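Local coordinates for protein transcriptional regulator URE2 (Saccharomyces cerevisiae, PDB 1K0D) that represses genes of nitrogen utilization by holding phosphorylated GATA transcriptional activators in the cytoplasm, and has glutathione peroxidase activity, at residues E18-F23 and L41-N46; V34-S39 and I254-G259; S116-W121 and K211-D216. All blocks are in the same frame, centred on the assembly; numbering follows the deposited sequence.

Contact 1. Residues E18-F23 and L41-N46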
loop_
_atom_site.group_PDB
_atom_site.type_symbol
_atom_site.label_atom_id
_atom_site.label_comp_id
_atom_site.label_asym_id
_atom_site.label_seq_id
_atom_site.Cartn_x
_atom_site.Cartn_y
_atom_site.Cartn_z
ATOM N N GLU B 18 -27.607 -4.580 3.812
ATOM C CA GLU B 18 -26.769 -5.304 2.865
ATOM C C GLU B 18 -26.121 -4.320 1.907
ATOM O O GLU B 18 -26.308 -3.113 2.030
ATOM C CB GLU B 18 -27.599 -6.315 2.074
ATOM C CG GLU B 18 -28.518 -5.691 1.035
ATOM C CD GLU B 18 -29.195 -6.734 0.162
ATOM O OE1 GLU B 18 -29.931 -6.349 -0.774
ATOM O OE2 GLU B 18 -28.990 -7.940 0.415
ATOM N N GLY B 19 -25.362 -4.838 0.949
ATOM C CA GLY B 19 -24.710 -3.964 -0.008
ATOM C C GLY B 19 -23.493 -3.252 0.556
ATOM O O GLY B 19 -22.987 -3.608 1.623
ATOM N N TYR B 20 -23.024 -2.238 -0.163
ATOM C CA TYR B 20 -21.851 -1.485 0.262
ATOM C C TYR B 20 -22.051 0.014 0.138
ATOM O O TYR B 20 -22.748 0.484 -0.751
ATOM C CB TYR B 20 -20.631 -1.883 -0.577
ATOM C CG TYR B 20 -20.379 -3.366 -0.610
ATOM C CD1 TYR B 20 -21.184 -4.208 -1.378
ATOM C CD2 TYR B 20 -19.367 -3.943 0.166
ATOM C CE1 TYR B 20 -20.997 -5.584 -1.371
ATOM C CE2 TYR B 20 -19.170 -5.322 0.178
ATOM C CZ TYR B 20 -19.992 -6.136 -0.591
ATOM O OH TYR B 20 -19.834 -7.501 -0.568
ATOM N N THR B 21 -21.428 0.758 1.043
ATOM C CA THR B 21 -21.495 2.208 1.016
ATOM C C THR B 21 -20.055 2.656 0.832
ATOM O O THR B 21 -19.165 2.259 1.590
ATOM C CB THR B 21 -22.040 2.793 2.340
ATOM O OG1 THR B 21 -23.365 2.297 2.579
ATOM C CG2 THR B 21 -22.077 4.314 2.273
ATOM N N LEU B 22 -19.817 3.467 -0.184
ATOM C CA LEU B 22 -18.472 3.947 -0.446
ATOM C C LEU B 22 -18.329 5.427 -0.135
ATOM O O LEU B 22 -19.098 6.248 -0.634
ATOM C CB LEU B 22 -18.102 3.702 -1.910
ATOM C CG LEU B 22 -16.820 4.370 -2.420
ATOM C CD1 LEU B 22 -15.608 3.774 -1.703
ATOM C CD2 LEU B 22 -16.701 4.168 -3.936
ATOM N N PHE B 23 -17.360 5.762 0.708
ATOM C CA PHE B 23 -17.097 7.156 1.028
ATOM C C PHE B 23 -15.968 7.590 0.122
ATOM O O PHE B 23 -14.940 6.928 0.051
ATOM C CB PHE B 23 -16.689 7.322 2.484
ATOM C CG PHE B 23 -17.812 7.110 3.440
ATOM C CD1 PHE B 23 -18.073 5.849 3.954
ATOM C CD2 PHE B 23 -18.625 8.173 3.814
ATOM C CE1 PHE B 23 -19.132 5.646 4.836
ATOM C CE2 PHE B 23 -19.682 7.983 4.690
ATOM C CZ PHE B 23 -19.937 6.714 5.205
ATOM N N LEU B 41 -16.922 -6.217 -10.372
ATOM C CA LEU B 41 -17.306 -7.436 -9.674
ATOM C C LEU B 41 -18.809 -7.583 -9.507
ATOM O O LEU B 41 -19.277 -8.591 -8.983
ATOM C CB LEU B 41 -16.628 -7.494 -8.299
ATOM C CG LEU B 41 -15.102 -7.580 -8.354
ATOM C CD1 LEU B 41 -14.532 -7.453 -6.957
ATOM C CD2 LEU B 41 -14.679 -8.893 -8.987
ATOM N N GLY B 42 -19.565 -6.582 -9.948
ATOM C CA GLY B 42 -21.013 -6.649 -9.834
ATOM C C GLY B 42 -21.554 -6.339 -8.450
ATOM O O GLY B 42 -22.700 -6.654 -8.142
ATOM N N PHE B 43 -20.736 -5.724 -7.607
ATOM C CA PHE B 43 -21.170 -5.374 -6.262
ATOM C C PHE B 43 -21.991 -4.088 -6.313
ATOM O O PHE B 43 -21.566 -3.081 -6.884
ATOM C CB PHE B 43 -19.953 -5.210 -5.340
ATOM C CG PHE B 43 -19.301 -6.522 -4.941
ATOM C CD1 PHE B 43 -17.911 -6.655 -4.932
ATOM C CD2 PHE B 43 -20.073 -7.615 -4.556
ATOM C CE1 PHE B 43 -17.298 -7.858 -4.545
ATOM C CE2 PHE B 43 -19.467 -8.825 -4.167
ATOM C CZ PHE B 43 -18.075 -8.940 -4.163
ATOM N N HIS B 44 -23.182 -4.133 -5.724
ATOM C CA HIS B 44 -24.071 -2.977 -5.707
ATOM C C HIS B 44 -23.704 -2.060 -4.544
ATOM O O HIS B 44 -23.656 -2.492 -3.394
ATOM C CB HIS B 44 -25.522 -3.457 -5.612
ATOM C CG HIS B 44 -25.972 -4.234 -6.813
ATOM N ND1 HIS B 44 -26.184 -3.647 -8.042
ATOM C CD2 HIS B 44 -26.200 -5.559 -6.985
ATOM C CE1 HIS B 44 -26.522 -4.576 -8.920
ATOM N NE2 HIS B 44 -26.538 -5.745 -8.305
ATOM N N TYR B 45 -23.448 -0.794 -4.848
ATOM C CA TYR B 45 -23.034 0.153 -3.819
ATOM C C TYR B 45 -23.620 1.553 -3.949
ATOM O O TYR B 45 -24.143 1.930 -4.991
ATOM C CB TYR B 45 -21.507 0.264 -3.838
ATOM C CG TYR B 45 -20.962 0.896 -5.103
ATOM C CD1 TYR B 45 -20.580 2.239 -5.128
ATOM C CD2 TYR B 45 -20.838 0.157 -6.282
ATOM C CE1 TYR B 45 -20.085 2.832 -6.290
ATOM C CE2 TYR B 45 -20.344 0.744 -7.455
ATOM C CZ TYR B 45 -19.971 2.082 -7.446
ATOM O OH TYR B 45 -19.492 2.678 -8.595
ATOM N N ASN B 46 -23.507 2.314 -2.866
ATOM C CA ASN B 46 -23.967 3.699 -2.804
ATOM C C ASN B 46 -22.739 4.534 -2.457
ATOM O O ASN B 46 -21.968 4.170 -1.563
ATOM C CB ASN B 46 -25.012 3.874 -1.703
ATOM C CG ASN B 46 -25.381 5.332 -1.474
ATOM O OD1 ASN B 46 -25.914 5.693 -0.419
ATOM N ND2 ASN B 46 -25.106 6.177 -2.465
#

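Contact 2. Residues V34-S39 and I254-G259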
loop_
_atom_site.group_PDB
_atom_site.type_symbol
_atom_site.label_atom_id
_atom_site.label_comp_id
_atom_site.label_asym_id
_atom_site.label_seq_id
_atom_site.Cartn_x
_atom_site.Cartn_y
_atom_site.Cartn_z
ATOM N N VAL B 34 -11.760 2.234 -6.346
ATOM C CA VAL B 34 -12.606 1.279 -5.644
ATOM C C VAL B 34 -13.933 1.127 -6.386
ATOM O O VAL B 34 -14.449 0.027 -6.515
ATOM C CB VAL B 34 -12.877 1.722 -4.175
ATOM C CG1 VAL B 34 -13.891 0.799 -3.537
ATOM C CG2 VAL B 34 -11.568 1.681 -3.357
ATOM N N ALA B 35 -14.477 2.239 -6.876
ATOM C CA ALA B 35 -15.738 2.205 -7.613
ATOM C C ALA B 35 -15.594 1.268 -8.808
ATOM O O ALA B 35 -16.481 0.469 -9.092
ATOM C CB ALA B 35 -16.113 3.614 -8.085
ATOM N N ILE B 36 -14.464 1.359 -9.498
ATOM C CA ILE B 36 -14.205 0.505 -10.649
ATOM C C ILE B 36 -14.247 -0.988 -10.302
ATOM O O ILE B 36 -14.920 -1.768 -10.976
ATOM C CB ILE B 36 -12.837 0.840 -11.280
ATOM C CG1 ILE B 36 -12.938 2.165 -12.044
ATOM C CG2 ILE B 36 -12.389 -0.293 -12.199
ATOM C CD1 ILE B 36 -11.637 2.635 -12.625
ATOM N N VAL B 37 -13.540 -1.389 -9.249
ATOM C CA VAL B 37 -13.527 -2.802 -8.871
ATOM C C VAL B 37 -14.890 -3.241 -8.355
ATOM O O VAL B 37 -15.332 -4.360 -8.601
ATOM C CB VAL B 37 -12.449 -3.083 -7.808
ATOM C CG1 VAL B 37 -12.532 -4.540 -7.332
ATOM C CG2 VAL B 37 -11.082 -2.790 -8.405
ATOM N N LEU B 38 -15.545 -2.347 -7.627
ATOM C CA LEU B 38 -16.875 -2.607 -7.092
ATOM C C LEU B 38 -17.808 -2.874 -8.293
ATOM O O LEU B 38 -18.611 -3.813 -8.295
ATOM C CB LEU B 38 -17.341 -1.358 -6.324
ATOM C CG LEU B 38 -17.962 -1.374 -4.920
ATOM C CD1 LEU B 38 -17.401 -2.485 -4.040
ATOM C CD2 LEU B 38 -17.705 -0.002 -4.287
ATOM N N SER B 39 -17.683 -2.043 -9.325
ATOM C CA SER B 39 -18.516 -2.185 -10.505
ATOM C C SER B 39 -18.175 -3.421 -11.328
ATOM O O SER B 39 -19.069 -4.146 -11.749
ATOM C CB SER B 39 -18.418 -0.929 -11.371
ATOM O OG SER B 39 -19.023 -1.152 -12.630
ATOM N N ILE B 254 -16.506 2.248 -17.383
ATOM C CA ILE B 254 -17.173 3.462 -17.833
ATOM C C ILE B 254 -18.244 3.832 -16.819
ATOM O O ILE B 254 -18.360 4.984 -16.424
ATOM C CB ILE B 254 -17.850 3.276 -19.219
ATOM C CG1 ILE B 254 -16.791 3.049 -20.303
ATOM C CG2 ILE B 254 -18.702 4.509 -19.556
ATOM C CD1 ILE B 254 -17.385 2.771 -21.680
ATOM N N LYS B 255 -19.025 2.845 -16.394
ATOM C CA LYS B 255 -20.090 3.093 -15.430
ATOM C C LYS B 255 -19.557 3.688 -14.131
ATOM O O LYS B 255 -20.126 4.644 -13.603
ATOM C CB LYS B 255 -20.841 1.803 -15.114
ATOM C CG LYS B 255 -21.965 1.993 -14.107
ATOM C CD LYS B 255 -22.563 0.664 -13.676
ATOM C CE LYS B 255 -23.597 0.868 -12.577
ATOM N NZ LYS B 255 -24.032 -0.422 -11.972
ATOM N N ALA B 256 -18.467 3.120 -13.617
ATOM C CA ALA B 256 -17.879 3.611 -12.369
ATOM C C ALA B 256 -17.376 5.055 -12.472
ATOM O O ALA B 256 -17.615 5.862 -11.573
ATOM C CB ALA B 256 -16.742 2.696 -11.931
ATOM N N LEU B 257 -16.681 5.377 -13.559
ATOM C CA LEU B 257 -16.152 6.726 -13.745
ATOM C C LEU B 257 -17.252 7.757 -14.001
ATOM O O LEU B 257 -17.069 8.940 -13.729
ATOM C CB LEU B 257 -15.134 6.747 -14.889
ATOM C CG LEU B 257 -13.864 5.923 -14.635
ATOM C CD1 LEU B 257 -12.929 6.020 -15.826
ATOM C CD2 LEU B 257 -13.172 6.426 -13.370
ATOM N N ARG B 258 -18.392 7.311 -14.523
ATOM C CA ARG B 258 -19.508 8.216 -14.778
ATOM C C ARG B 258 -20.243 8.548 -13.480
ATOM O O ARG B 258 -20.874 9.593 -13.374
ATOM C CB ARG B 258 -20.505 7.592 -15.763
ATOM C CG ARG B 258 -20.138 7.729 -17.238
ATOM C CD ARG B 258 -21.184 7.040 -18.121
ATOM N NE ARG B 258 -20.885 7.177 -19.541
ATOM C CZ ARG B 258 -21.480 6.483 -20.504
ATOM N NH1 ARG B 258 -21.139 6.678 -21.772
ATOM N NH2 ARG B 258 -22.412 5.587 -20.202
ATOM N N GLY B 259 -20.165 7.649 -12.503
ATOM C CA GLY B 259 -20.839 7.861 -11.233
ATOM C C GLY B 259 -20.539 9.207 -10.597
ATOM O O GLY B 259 -21.328 9.723 -9.800
#

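Contact 3. Residues S116-W121 and K211-D216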
loop_
_atom_site.group_PDB
_atom_site.type_symbol
_atom_site.label_atom_id
_atom_site.label_comp_id
_atom_site.label_asym_id
_atom_site.label_seq_id
_atom_site.Cartn_x
_atom_site.Cartn_y
_atom_site.Cartn_z
ATOM N N SER B 116 0.805 -13.070 -5.463
ATOM C CA SER B 116 1.958 -12.298 -5.006
ATOM C C SER B 116 2.424 -11.325 -6.087
ATOM O O SER B 116 2.970 -10.262 -5.780
ATOM C CB SER B 116 3.115 -13.223 -4.612
ATOM O OG SER B 116 3.781 -13.747 -5.751
ATOM N N GLN B 117 2.224 -11.686 -7.352
ATOM C CA GLN B 117 2.619 -10.804 -8.442
ATOM C C GLN B 117 1.614 -9.660 -8.521
ATOM O O GLN B 117 1.989 -8.499 -8.712
ATOM C CB GLN B 117 2.665 -11.562 -9.768
ATOM C CG GLN B 117 3.717 -12.671 -9.827
ATOM C CD GLN B 117 5.089 -12.220 -9.339
ATOM O OE1 GLN B 117 5.411 -12.319 -8.146
ATOM N NE2 GLN B 117 5.896 -11.712 -10.255
ATOM N N ILE B 118 0.335 -9.990 -8.359
ATOM C CA ILE B 118 -0.713 -8.976 -8.388
ATOM C C ILE B 118 -0.486 -8.010 -7.219
ATOM O O ILE B 118 -0.563 -6.792 -7.388
ATOM C CB ILE B 118 -2.107 -9.637 -8.303
ATOM C CG1 ILE B 118 -2.366 -10.426 -9.592
ATOM C CG2 ILE B 118 -3.193 -8.580 -8.097
ATOM C CD1 ILE B 118 -3.635 -11.243 -9.575
ATOM N N ASN B 119 -0.173 -8.553 -6.043
ATOM C CA ASN B 119 0.090 -7.717 -4.870
ATOM C C ASN B 119 1.279 -6.781 -5.088
ATOM O O ASN B 119 1.236 -5.621 -4.702
ATOM C CB ASN B 119 0.351 -8.585 -3.644
ATOM C CG ASN B 119 -0.912 -9.213 -3.103
ATOM O OD1 ASN B 119 -0.859 -10.141 -2.296
ATOM N ND2 ASN B 119 -2.060 -8.700 -3.536
ATOM N N ALA B 120 2.338 -7.285 -5.708
ATOM C CA ALA B 120 3.520 -6.468 -5.959
ATOM C C ALA B 120 3.141 -5.211 -6.746
ATOM O O ALA B 120 3.537 -4.102 -6.388
ATOM C CB ALA B 120 4.567 -7.273 -6.723
ATOM N N TRP B 121 2.372 -5.386 -7.817
ATOM C CA TRP B 121 1.946 -4.249 -8.627
ATOM C C TRP B 121 0.984 -3.356 -7.855
ATOM O O TRP B 121 1.039 -2.131 -7.971
ATOM C CB TRP B 121 1.274 -4.721 -9.913
ATOM C CG TRP B 121 2.240 -5.300 -10.883
ATOM C CD1 TRP B 121 2.400 -6.618 -11.195
ATOM C CD2 TRP B 121 3.227 -4.583 -11.639
ATOM N NE1 TRP B 121 3.426 -6.767 -12.097
ATOM C CE2 TRP B 121 3.952 -5.536 -12.387
ATOM C CE3 TRP B 121 3.568 -3.229 -11.754
ATOM C CZ2 TRP B 121 5.005 -5.179 -13.242
ATOM C CZ3 TRP B 121 4.614 -2.872 -12.604
ATOM C CH2 TRP B 121 5.320 -3.847 -13.338
ATOM N N LYS B 211 -4.100 -11.771 -18.017
ATOM C CA LYS B 211 -5.515 -11.574 -17.720
ATOM C C LYS B 211 -5.700 -10.265 -16.962
ATOM O O LYS B 211 -4.797 -9.821 -16.252
ATOM C CB LYS B 211 -6.049 -12.730 -16.871
ATOM C CG LYS B 211 -5.380 -12.862 -15.509
ATOM C CD LYS B 211 -6.115 -13.861 -14.620
ATOM C CE LYS B 211 -7.519 -13.376 -14.284
ATOM N NZ LYS B 211 -8.267 -14.348 -13.430
ATOM N N LEU B 212 -6.864 -9.646 -17.118
ATOM C CA LEU B 212 -7.146 -8.394 -16.428
ATOM C C LEU B 212 -7.245 -8.692 -14.930
ATOM O O LEU B 212 -7.929 -9.627 -14.534
ATOM C CB LEU B 212 -8.478 -7.811 -16.917
ATOM C CG LEU B 212 -8.902 -6.380 -16.539
ATOM C CD1 LEU B 212 -10.385 -6.211 -16.870
ATOM C CD2 LEU B 212 -8.694 -6.107 -15.061
ATOM N N THR B 213 -6.555 -7.915 -14.102
ATOM C CA THR B 213 -6.632 -8.107 -12.653
ATOM C C THR B 213 -6.696 -6.732 -12.008
ATOM O O THR B 213 -6.592 -5.711 -12.700
ATOM C CB THR B 213 -5.399 -8.831 -12.069
ATOM O OG1 THR B 213 -4.234 -8.042 -12.312
ATOM C CG2 THR B 213 -5.227 -10.229 -12.682
ATOM N N ILE B 214 -6.874 -6.697 -10.691
ATOM C CA ILE B 214 -6.919 -5.422 -9.993
ATOM C C ILE B 214 -5.579 -4.703 -10.127
ATOM O O ILE B 214 -5.494 -3.500 -9.902
ATOM C CB ILE B 214 -7.258 -5.600 -8.495
ATOM C CG1 ILE B 214 -6.324 -6.639 -7.860
ATOM C CG2 ILE B 214 -8.726 -5.990 -8.345
ATOM C CD1 ILE B 214 -6.580 -6.875 -6.373
ATOM N N ALA B 215 -4.534 -5.436 -10.507
ATOM C CA ALA B 215 -3.214 -4.835 -10.677
ATOM C C ALA B 215 -3.241 -3.851 -11.839
ATOM O O ALA B 215 -2.584 -2.810 -11.797
ATOM C CB ALA B 215 -2.175 -5.915 -10.942
ATOM N N ASP B 216 -3.998 -4.191 -12.880
ATOM C CA ASP B 216 -4.109 -3.329 -14.055
ATOM C C ASP B 216 -5.069 -2.179 -13.774
ATOM O O ASP B 216 -4.764 -1.017 -14.035
ATOM C CB ASP B 216 -4.642 -4.113 -15.261
ATOM C CG ASP B 216 -3.798 -5.320 -15.600
ATOM O OD1 ASP B 216 -2.677 -5.149 -16.123
ATOM O OD2 ASP B 216 -4.264 -6.450 -15.334
#

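Contact 1. Residues E18-F23 and L41-N46
Gly42 closes the helix that ends before segment 41-46. Its positive phi and two bonds back into the last turn make a Schellman motif, and the chain then turns toward segment 18-23. Phe43 is the first residue to touch it. Its CG sits beside the backbone N (chi1 -74°), which brings the ring to the outer end of the Tyr20 side chain. The two rings cross obliquely, centroids 5.2 Å apart and planes at 47°. The Tyr20 hydroxyl lies over one face of the Phe43 ring, near the rim, with Tyr20 OH 3.9 Å from Phe43 CE2. That hydroxyl is hydrogen-bonded to Lys97. Leu94 and Tyr98 of helix 87-102 also touch Phe43.

His44 contributes its backbone. Its O takes a weak hydrogen bond from Tyr20 N and also lies at the edge of the Tyr20 ring, in plane, 3.6 Å from Tyr20 CD1. Tyr45 pairs with Tyr20 in parallel register. Their side chains leave the same face of the sheet, and Tyr45 CB meets Tyr20 CB at 4.0 Å. Tyr45 CG takes the crowded position between N and the carbonyl carbon (chi1 67°). The ring comes obliquely to Leu22 CB and packs against Ala35 and Leu38 of helix 29-40.

Asn46 supplies the two better bonds. Its N donates to Tyr20 O at 2.9 Å, in the carbonyl plane. Its O receives Leu22 N at 2.7 Å, nearly along the C=O axis. Thr21 and Asn46 put their side chains on the other face. Thr21 CG2 is 3.8 Å from the backbone Asn46 O, while Thr21 OG1 is hydrogen-bonded to His77. This is the parallel strand pair of a beta-alpha-beta unit, strand 20-24, helix 29-40 and strand 45-49, in the thioredoxin-like N-terminal domain of the GST fold.

Contact 2. Residues V34-S39 and I254-G259
This is a helix-helix contact between the two domains of the GST fold. Helix 29-40 of the N-terminal, thioredoxin-like domain meets helix 251-258 at the C-terminal end of the chain. The short helical segments run roughly antiparallel, at 139°. Their axes come within 8.2 Å, a close approach, consistent with the small residue at the crossing.

That residue is Ala256. Its CB points at segment 34-39 and lies against the helix backbone, 3.6 Å from Ile36 CA and 3.6 Å from Ala35 O. Three side chains of helix 29-40 line the spot where the methyl sits. Ala35 CB and Ser39 CB, one turn apart, are each 4.0 Å from Ala256 CB. Ile36 CG1 comes alongside at 3.8 Å. Ile36 CG1 lies beside its own backbone N (chi1 -74°), and the chain continues extended to CD1. There it crosses Leu257 obliquely, with Ile36 CD1 4.2 Å from Leu257 CD2. Val220 and Pro221 of helix 220-223 also touch Ile36.

Ser39 marks the other end of the contact. Its OG is anti to the backbone N (chi1 169°) and is hydrogen-bonded to Ala252 O, in the first turn of helix 251-258. Lys255 runs past it in an extended chain, and its CD is 4.1 Å from Ser39 OG.

Between the two segments themselves there is no hydrogen bond or salt bridge. The contact therefore rests on shape and apolar surface, with alanine methyls fitted closely between helices. Ser39 OG, the polar atom set among these apolar groups, is satisfied by Ala252 O, which also ties the two helices together.

Contact 3. Residues S116-W121 and K211-D216
Ile118 carries most of this buried contact. It projects from helix 112-142 toward the start of helix 214-217, and its two branches do different work. CG1 lies beside the backbone N (chi1 -68°) and carries CD1 outward to meet Thr213 tip to tip, with Ile118 CD1 3.6 Å from Thr213 CG2. CG2 faces the first turn of the helix. It is 3.7 Å from Ile214 CG1, where the two side chains cross at about a right angle, and 4.0 Å from Ala215 CB. One turn further along, Trp121 CB meets the same alanine methyl, with Ala215 CB at 3.8 Å. The tryptophan ring then leads away from segment 211-216.

The groups that meet Ile118 are set by the helix start. Thr213 is the N-cap. Its OG1 sits between the backbone N and the carbonyl carbon (chi1 62°) and accepts from Ala215 N at 3.2 Å. In return, Thr213 N donates to Asp216 OD2 at 3.0 Å, and OD2 receives it on its anti lone pair, away from OD1. The bond to OG1 favours this rotamer, which leaves CG2 in contact with Ile118 CD1; the bond from Thr213 N holds the backbone. Asp216 is itself held through OD1, which accepts from Trp243 NE1 and Leu207 N. The N-H groups of the helix start and these donors would favour the charged form of the buried carboxylate.

Further out, Ile214 packs on Leu91, Leu92 and Val95 of helix 87-102. The Trp121 ring meets Trp85 of the second subunit edge-to-face, so the long helix also borders the dimer interface. Thr213 and Asp216 form a capping box, consistent with the N-capping box known at this helix start in the all-helical C-terminal domain of glutathione transferases.

From the N terminus, strand 20-24 leads into helix 29-40, and contact 1 closes this short loop when the chain returns as strand 45-49. Contact 2 starts on the helix between those strands and closes only at the C-terminal end, so contacts 1 and 2 cross. They also touch, and Phe43 N probably hydrogen-bonds to Leu38 O. Contact 3 closes a loop within the C-terminal domain and is nested inside contact 2. Val37 meets Ile214, so these two touch as well. Contact 1 pairs two strands within the N-terminal domain, contact 3 joins two helices within the helical domain, and contact 2 ties the domains together. Contacts 1 and 3 do not touch.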